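Local coordinates for iron-regulated outer membrane protein (Neisseria meningitidis, PDB 4B7O) that probably carries iron, as its siderophore complex, across the outer membrane as a TonB-dependent beta-barrel transporter whose pore is filled by a plug domain, at residues 382-387 / 441-446; 531-536 / 581-586. All coordinates share one frame; numbering follows the deposited sequence.

Contact 1: 382-387 / 441-446; sequences INYRHQ and TKTDTG
The edge of the Tyr384 ring meets a water in plane, bound to OH, while Thr443 CG2 comes to ring atom CE1 obliquely at 3.5 Å. Tyr384 CG stands anti to the backbone N (chi1 179°), which carries the ring along the strand towards Thr443 rather than its direct partner Thr445, whose CG2 lies near the ring edge. The same water reaches Thr443 OG1, joining the two hydroxyls; OG1 also lies by the His386 ring edge, 3.4 Å from CD2. On the opposite face of the strand pair the Arg385 guanidinium receives Asp444 at its edge: NH2 donates to OD2 at 3.0 Å in a salt bridge that meets the carboxylate from above its plane, the two planes 71° apart. Between these two sets of side chains, strands 376-391 and 441-455 run antiparallel as neighbouring barrel staves. Asn383-Gly446, Arg385-Asp444 and Gln387-Lys442 form hydrogen-bonded pairs; Gln387 N to Lys442 O, at 2.8 Å, is almost straight. Lys442 NZ adds a long 3.9 Å ion pair to Asp444 OD2, but binds Asp127 and the Pro511 carbonyl as well, and Asp444 OD1 shares a bond with Ser510. With Asp127 belonging to the plug, this buried network ties barrel wall to plug, and its carboxylates probably offset the closeness of the Arg385 and Lys442 charges.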
ATOM      1  N   ILE A 382      -4.631  -0.916 -22.516  1.00 36.51           N
ATOM      2  CA  ILE A 382      -5.450   0.286 -22.204  1.00 38.29           C
ATOM      3  C   ILE A 382      -5.803   0.296 -20.726  1.00 36.34           C
ATOM      4  O   ILE A 382      -6.156  -0.731 -20.178  1.00 33.14           O
ATOM      5  CB  ILE A 382      -6.798   0.191 -22.967  1.00 39.89           C
ATOM      6  CG1 ILE A 382      -6.556   0.247 -24.463  1.00 40.62           C
ATOM      7  CG2 ILE A 382      -7.711   1.359 -22.632  1.00 40.37           C
ATOM      8  CD1 ILE A 382      -6.130   1.650 -24.870  1.00 40.35           C
ATOM      9  N   ASN A 383      -5.710   1.465 -20.104  1.00 43.69           N
ATOM     10  CA  ASN A 383      -6.003   1.650 -18.706  1.00 40.51           C
ATOM     11  C   ASN A 383      -7.053   2.729 -18.592  1.00 41.91           C
ATOM     12  O   ASN A 383      -6.853   3.829 -19.131  1.00 42.76           O
ATOM     13  CB  ASN A 383      -4.761   2.161 -17.986  1.00 46.55           C
ATOM     14  CG  ASN A 383      -3.559   1.250 -18.146  1.00 49.12           C
ATOM     15  OD1 ASN A 383      -2.499   1.717 -18.568  1.00 43.70           O
ATOM     16  ND2 ASN A 383      -3.716  -0.051 -17.812  1.00 38.63           N
ATOM     17  N   TYR A 384      -8.163   2.410 -17.911  1.00 36.75           N
ATOM     18  CA  TYR A 384      -9.168   3.416 -17.554  1.00 37.96           C
ATOM     19  C   TYR A 384      -9.459   3.469 -16.050  1.00 38.58           C
ATOM     20  O   TYR A 384      -9.824   2.468 -15.435  1.00 40.46           O
ATOM     21  CB  TYR A 384     -10.486   3.078 -18.285  1.00 40.72           C
ATOM     22  CG  TYR A 384     -11.595   4.042 -17.960  1.00 43.44           C
ATOM     23  CD1 TYR A 384     -11.611   5.306 -18.547  1.00 46.49           C
ATOM     24  CD2 TYR A 384     -12.601   3.721 -17.023  1.00 44.46           C
ATOM     25  CE1 TYR A 384     -12.591   6.220 -18.258  1.00 46.64           C
ATOM     26  CE2 TYR A 384     -13.614   4.626 -16.727  1.00 45.19           C
ATOM     27  CZ  TYR A 384     -13.585   5.877 -17.364  1.00 47.66           C
ATOM     28  OH  TYR A 384     -14.511   6.839 -17.130  1.00 48.85           O
ATOM     29  N   ARG A 385      -9.380   4.620 -15.438  1.00 41.27           N
ATOM     30  CA  ARG A 385      -9.825   4.679 -14.049  1.00 41.85           C
ATOM     31  C   ARG A 385     -10.704   5.875 -13.819  1.00 39.27           C
ATOM     32  O   ARG A 385     -10.284   6.956 -14.147  1.00 46.85           O
ATOM     33  CB  ARG A 385      -8.643   4.809 -13.088  1.00 38.49           C
ATOM     34  CG  ARG A 385      -9.081   4.549 -11.670  1.00 38.67           C
ATOM     35  CD  ARG A 385      -7.947   4.511 -10.687  1.00 33.79           C
ATOM     36  NE  ARG A 385      -7.183   5.715 -10.747  1.00 37.01           N
ATOM     37  CZ  ARG A 385      -5.945   5.836 -10.290  1.00 32.98           C
ATOM     38  NH1 ARG A 385      -5.313   4.806  -9.707  1.00 31.40           N
ATOM     39  NH2 ARG A 385      -5.376   7.004 -10.411  1.00 31.68           N
ATOM     40  N   HIS A 386     -11.884   5.679 -13.225  1.00 41.16           N
ATOM     41  CA  HIS A 386     -12.753   6.792 -12.784  1.00 37.24           C
ATOM     42  C   HIS A 386     -12.922   6.818 -11.297  1.00 36.43           C
ATOM     43  O   HIS A 386     -13.347   5.804 -10.664  1.00 32.63           O
ATOM     44  CB  HIS A 386     -14.146   6.708 -13.468  1.00 42.60           C
ATOM     45  CG  HIS A 386     -15.004   7.941 -13.262  1.00 44.25           C
ATOM     46  ND1 HIS A 386     -15.821   8.087 -12.189  1.00 42.37           N
ATOM     47  CD2 HIS A 386     -15.120   9.115 -14.010  1.00 44.33           C
ATOM     48  CE1 HIS A 386     -16.425   9.286 -12.259  1.00 44.03           C
ATOM     49  NE2 HIS A 386     -15.987   9.917 -13.366  1.00 44.25           N
ATOM     50  N   GLN A 387     -12.583   7.965 -10.716  1.00 35.66           N
ATOM     51  CA  GLN A 387     -12.848   8.198  -9.317  1.00 38.89           C
ATOM     52  C   GLN A 387     -13.896   9.228  -9.006  1.00 37.78           C
ATOM     53  O   GLN A 387     -13.883  10.300  -9.601  1.00 43.36           O
ATOM     54  CB  GLN A 387     -11.570   8.631  -8.622  1.00 41.59           C
ATOM     55  CG  GLN A 387     -10.821   7.435  -8.104  1.00 50.26           C
ATOM     56  CD  GLN A 387      -9.382   7.746  -7.892  1.00 48.37           C
ATOM     57  OE1 GLN A 387      -8.642   7.983  -8.854  1.00 49.34           O
ATOM     58  NE2 GLN A 387      -8.970   7.760  -6.636  1.00 45.98           N
ATOM     59  N   THR A 441     -14.378  14.592  -9.276  1.00 39.90           N
ATOM     60  CA  THR A 441     -14.047  13.356  -9.965  1.00 43.40           C
ATOM     61  C   THR A 441     -12.688  13.428 -10.708  1.00 43.25           C
ATOM     62  O   THR A 441     -12.096  14.496 -10.874  1.00 42.45           O
ATOM     63  CB  THR A 441     -15.125  12.971 -10.981  1.00 43.20           C
ATOM     64  OG1 THR A 441     -15.031  13.864 -12.075  1.00 45.27           O
ATOM     65  CG2 THR A 441     -16.513  13.052 -10.393  1.00 41.26           C
ATOM     66  N   LYS A 442     -12.219  12.280 -11.179  1.00 41.17           N
ATOM     67  CA  LYS A 442     -10.924  12.205 -11.874  1.00 37.82           C
ATOM     68  C   LYS A 442     -10.967  11.004 -12.762  1.00 38.17           C
ATOM     69  O   LYS A 442     -11.315   9.907 -12.304  1.00 38.77           O
ATOM     70  CB  LYS A 442      -9.752  12.097 -10.917  1.00 38.44           C
ATOM     71  CG  LYS A 442      -8.421  12.264 -11.644  1.00 43.82           C
ATOM     72  CD  LYS A 442      -7.273  12.405 -10.672  1.00 38.40           C
ATOM     73  CE  LYS A 442      -6.719  11.038 -10.323  1.00 40.46           C
ATOM     74  NZ  LYS A 442      -5.599  11.223  -9.362  1.00 36.12           N
ATOM     75  N   THR A 443     -10.717  11.224 -14.049  1.00 37.45           N
ATOM     76  CA  THR A 443     -10.588  10.119 -14.994  1.00 43.50           C
ATOM     77  C   THR A 443      -9.104   9.986 -15.377  1.00 41.36           C
ATOM     78  O   THR A 443      -8.458  10.984 -15.646  1.00 40.77           O
ATOM     79  CB  THR A 443     -11.396  10.412 -16.260  1.00 45.67           C
ATOM     80  OG1 THR A 443     -12.761  10.593 -15.896  1.00 55.50           O
ATOM     81  CG2 THR A 443     -11.290   9.288 -17.268  1.00 48.34           C
ATOM     82  N   ASP A 444      -8.563   8.773 -15.338  1.00 44.09           N
ATOM     83  CA  ASP A 444      -7.196   8.524 -15.816  1.00 40.74           C
ATOM     84  C   ASP A 444      -7.310   7.520 -16.927  1.00 41.17           C
ATOM     85  O   ASP A 444      -8.050   6.531 -16.806  1.00 38.53           O
ATOM     86  CB  ASP A 444      -6.253   8.029 -14.741  1.00 40.86           C
ATOM     87  CG  ASP A 444      -5.857   9.108 -13.749  1.00 43.67           C
ATOM     88  OD1 ASP A 444      -5.262  10.126 -14.150  1.00 49.70           O
ATOM     89  OD2 ASP A 444      -6.103   8.934 -12.526  1.00 46.17           O
ATOM     90  N   THR A 445      -6.645   7.859 -18.041  1.00 42.16           N
ATOM     91  CA  THR A 445      -6.639   7.062 -19.278  1.00 47.10           C
ATOM     92  C   THR A 445      -5.185   6.799 -19.788  1.00 44.82           C
ATOM     93  O   THR A 445      -4.360   7.716 -19.910  1.00 37.47           O
ATOM     94  CB  THR A 445      -7.471   7.761 -20.387  1.00 45.14           C
ATOM     95  OG1 THR A 445      -8.388   8.686 -19.780  1.00 54.23           O
ATOM     96  CG2 THR A 445      -8.256   6.740 -21.159  1.00 42.84           C
ATOM     97  N   GLY A 446      -4.912   5.547 -20.107  1.00 42.24           N
ATOM     98  CA  GLY A 446      -3.588   5.111 -20.516  1.00 41.16           C
ATOM     99  C   GLY A 446      -3.620   4.127 -21.686  1.00 42.29           C
ATOM    100  O   GLY A 446      -4.412   3.150 -21.717  1.00 45.06           O
TER
HETATM  101  O   HOH W   1     -14.806   9.312 -17.855  1.00 50.76           O

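Contact 2: 531-536 / 581-586; sequences GTKAER and AVNAGY
Where the chain enters barrel strand 535-547, the preceding loop is clasped by the Asn583 side chain of strand 578-600, just before the classic beta bulge that Ala584 and Gly585 form opposite Ala565. The primary amide grips both polar backbone atoms of Lys533. Its OD1 accepts from Lys533 N at 2.8 Å, in the carbonyl plane and on a lone pair, while ND2 donates to Lys533 O at 2.6 Å with an N-H...O angle of 162°. This oxygen lies close to the amide plane of Asn583, yet ND2 is tilted 33° from the plane of the Lys533 carbonyl, so the donor side is well aligned and the acceptor side less so. With CG anti to its own carbonyl carbon (chi1 -52°), Asn583 directs the amide to the backbone of Lys533. Thr532 packs beside it: CA lies 3.2 Å and CB 3.3 Å from Asn583 OD1, and methyl CG2 turns to Ala581 O, also at 3.3 Å. The Lys533 side chain crosses the amide at about a right angle, then curls back through several bends until Lys533 NZ donates to Gly531 O at 2.8 Å. Asn583 ND2 also donates to Asp564 O on the intervening strand 551-567. Two bonds to one residue, with a third to Asp564, fix the rotation of the amide; one side chain thus satisfies both the N-H and the C=O of Lys533, linking the loop to strand 578-600, while Ala581 bonds by its backbone to Ser527 and Ala529.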
ATOM      1  N   GLY A 531      -3.839  24.757 -16.351  1.00 61.50           N
ATOM      2  CA  GLY A 531      -2.718  23.987 -16.916  1.00 59.06           C
ATOM      3  C   GLY A 531      -1.815  23.220 -15.943  1.00 60.89           C
ATOM      4  O   GLY A 531      -0.705  22.861 -16.319  1.00 58.98           O
ATOM      5  N   THR A 532      -2.254  22.970 -14.701  1.00 56.13           N
ATOM      6  CA  THR A 532      -1.426  22.192 -13.788  1.00 55.37           C
ATOM      7  C   THR A 532      -1.316  20.748 -14.292  1.00 51.79           C
ATOM      8  O   THR A 532      -2.312  20.131 -14.641  1.00 53.01           O
ATOM      9  CB  THR A 532      -1.841  22.219 -12.291  1.00 59.45           C
ATOM     10  OG1 THR A 532      -2.549  21.023 -11.943  1.00 61.48           O
ATOM     11  CG2 THR A 532      -2.624  23.420 -11.931  1.00 48.09           C
ATOM     12  N   LYS A 533      -0.087  20.242 -14.330  1.00 46.95           N
ATOM     13  CA  LYS A 533       0.253  18.970 -14.982  1.00 46.28           C
ATOM     14  C   LYS A 533       0.376  17.831 -13.956  1.00 41.44           C
ATOM     15  O   LYS A 533       0.462  18.079 -12.729  1.00 39.62           O
ATOM     16  CB  LYS A 533       1.626  19.088 -15.686  1.00 56.95           C
ATOM     17  CG  LYS A 533       1.983  20.445 -16.324  1.00 52.77           C
ATOM     18  CD  LYS A 533       1.932  20.362 -17.845  1.00 51.47           C
ATOM     19  CE  LYS A 533       1.173  21.549 -18.439  1.00 65.06           C
ATOM     20  NZ  LYS A 533       1.640  22.887 -17.932  1.00 60.20           N
ATOM     21  N   ALA A 534       0.441  16.614 -14.489  1.00 37.32           N
ATOM     22  CA  ALA A 534       0.877  15.395 -13.753  1.00 39.04           C
ATOM     23  C   ALA A 534       2.325  15.431 -13.293  1.00 40.99           C
ATOM     24  O   ALA A 534       3.180  15.978 -13.966  1.00 50.62           O
ATOM     25  CB  ALA A 534       0.648  14.139 -14.573  1.00 30.23           C
ATOM     26  N   GLU A 535       2.574  14.856 -12.119  1.00 44.47           N
ATOM     27  CA  GLU A 535       3.901  14.636 -11.568  1.00 39.37           C
ATOM     28  C   GLU A 535       4.610  13.680 -12.475  1.00 36.75           C
ATOM     29  O   GLU A 535       4.060  12.617 -12.815  1.00 40.29           O
ATOM     30  CB  GLU A 535       3.777  13.964 -10.216  1.00 36.57           C
ATOM     31  CG  GLU A 535       3.599  14.935  -9.080  1.00 41.63           C
ATOM     32  CD  GLU A 535       3.280  14.239  -7.759  1.00 45.98           C
ATOM     33  OE1 GLU A 535       2.968  13.007  -7.791  1.00 45.94           O
ATOM     34  OE2 GLU A 535       3.380  14.910  -6.694  1.00 43.39           O
ATOM     35  N   ARG A 536       5.843  14.003 -12.820  1.00 34.41           N
ATOM     36  CA  ARG A 536       6.581  13.160 -13.810  1.00 40.21           C
ATOM     37  C   ARG A 536       7.877  12.589 -13.245  1.00 38.37           C
ATOM     38  O   ARG A 536       8.769  13.322 -12.809  1.00 38.50           O
ATOM     39  CB  ARG A 536       6.799  13.902 -15.139  1.00 35.36           C
ATOM     40  CG  ARG A 536       7.143  12.960 -16.275  1.00 43.62           C
ATOM     41  CD  ARG A 536       6.645  13.479 -17.586  1.00 44.71           C
ATOM     42  NE  ARG A 536       6.990  12.600 -18.708  1.00 44.85           N
ATOM     43  CZ  ARG A 536       8.120  12.718 -19.405  1.00 41.21           C
ATOM     44  NH1 ARG A 536       9.017  13.663 -19.062  1.00 35.09           N
ATOM     45  NH2 ARG A 536       8.345  11.889 -20.432  1.00 38.44           N
ATOM     46  N   ALA A 581      -5.032  23.384  -6.549  1.00 54.46           N
ATOM     47  CA  ALA A 581      -3.917  22.444  -6.734  1.00 56.02           C
ATOM     48  C   ALA A 581      -2.941  23.059  -7.735  1.00 53.83           C
ATOM     49  O   ALA A 581      -3.358  23.604  -8.737  1.00 56.02           O
ATOM     50  CB  ALA A 581      -4.416  21.094  -7.229  1.00 47.29           C
ATOM     51  N   VAL A 582      -1.656  23.006  -7.423  1.00 55.30           N
ATOM     52  CA  VAL A 582      -0.594  23.500  -8.294  1.00 51.68           C
ATOM     53  C   VAL A 582       0.585  22.571  -8.248  1.00 50.33           C
ATOM     54  O   VAL A 582       0.801  21.891  -7.244  1.00 54.00           O
ATOM     55  CB  VAL A 582      -0.010  24.850  -7.818  1.00 56.90           C
ATOM     56  CG1 VAL A 582      -0.819  25.981  -8.392  1.00 60.73           C
ATOM     57  CG2 VAL A 582       0.128  24.937  -6.299  1.00 45.48           C
ATOM     58  N   ASN A 583       1.352  22.549  -9.331  1.00 47.07           N
ATOM     59  CA  ASN A 583       2.676  21.934  -9.300  1.00 43.81           C
ATOM     60  C   ASN A 583       3.602  22.857  -8.522  1.00 42.27           C
ATOM     61  O   ASN A 583       3.722  23.997  -8.855  1.00 46.89           O
ATOM     62  CB  ASN A 583       3.135  21.717 -10.729  1.00 41.53           C
ATOM     63  CG  ASN A 583       2.097  20.982 -11.546  1.00 44.08           C
ATOM     64  OD1 ASN A 583       1.389  21.587 -12.353  1.00 50.21           O
ATOM     65  ND2 ASN A 583       1.936  19.693 -11.291  1.00 42.03           N
ATOM     66  N   ALA A 584       4.233  22.398  -7.461  1.00 44.53           N
ATOM     67  CA  ALA A 584       4.925  23.338  -6.583  1.00 45.06           C
ATOM     68  C   ALA A 584       6.406  23.045  -6.298  1.00 42.77           C
ATOM     69  O   ALA A 584       7.038  23.719  -5.440  1.00 38.14           O
ATOM     70  CB  ALA A 584       4.153  23.482  -5.264  1.00 49.06           C
ATOM     71  N   GLY A 585       6.948  22.064  -7.018  1.00 41.14           N
ATOM     72  CA  GLY A 585       8.409  21.772  -6.948  1.00 40.84           C
ATOM     73  C   GLY A 585       8.802  20.427  -7.519  1.00 35.16           C
ATOM     74  O   GLY A 585       8.121  19.848  -8.374  1.00 34.80           O
ATOM     75  N   TYR A 586       9.924  19.913  -7.080  1.00 37.38           N
ATOM     76  CA  TYR A 586      10.338  18.590  -7.598  1.00 38.53           C
ATOM     77  C   TYR A 586      10.879  17.636  -6.482  1.00 36.22           C
ATOM     78  O   TYR A 586      11.278  18.066  -5.422  1.00 42.95           O
ATOM     79  CB  TYR A 586      11.324  18.783  -8.764  1.00 36.24           C
ATOM     80  CG  TYR A 586      12.553  19.530  -8.361  1.00 34.56           C
ATOM     81  CD1 TYR A 586      13.626  18.856  -7.842  1.00 38.65           C
ATOM     82  CD2 TYR A 586      12.654  20.918  -8.502  1.00 39.45           C
ATOM     83  CE1 TYR A 586      14.785  19.511  -7.430  1.00 37.76           C
ATOM     84  CE2 TYR A 586      13.799  21.592  -8.086  1.00 36.76           C
ATOM     85  CZ  TYR A 586      14.858  20.854  -7.550  1.00 40.27           C
ATOM     86  OH  TYR A 586      16.007  21.424  -7.124  1.00 43.20           O
TER

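How the contacts relate
Both contacts belong to the beta-barrel, and both segments of contact 1 precede those of contact 2 along the chain. Their centres lie about 18 Å apart, with nearest atoms about 7 Å apart, and they do not touch each other. Contact 1 pairs adjacent strands 376-391 and 441-455; contact 2 joins the approach to strand 535-547 to strand 578-600, with strand 551-567 between them. From 441-455, the antiparallel order runs through 458-472, 478-493 and 498-509 to 535-547, so the two sites are linked around the wall by consecutive neighbours. Contact 1 thus joins adjacent staves while contact 2 reaches past one, and both tie together parts of the same barrel wall.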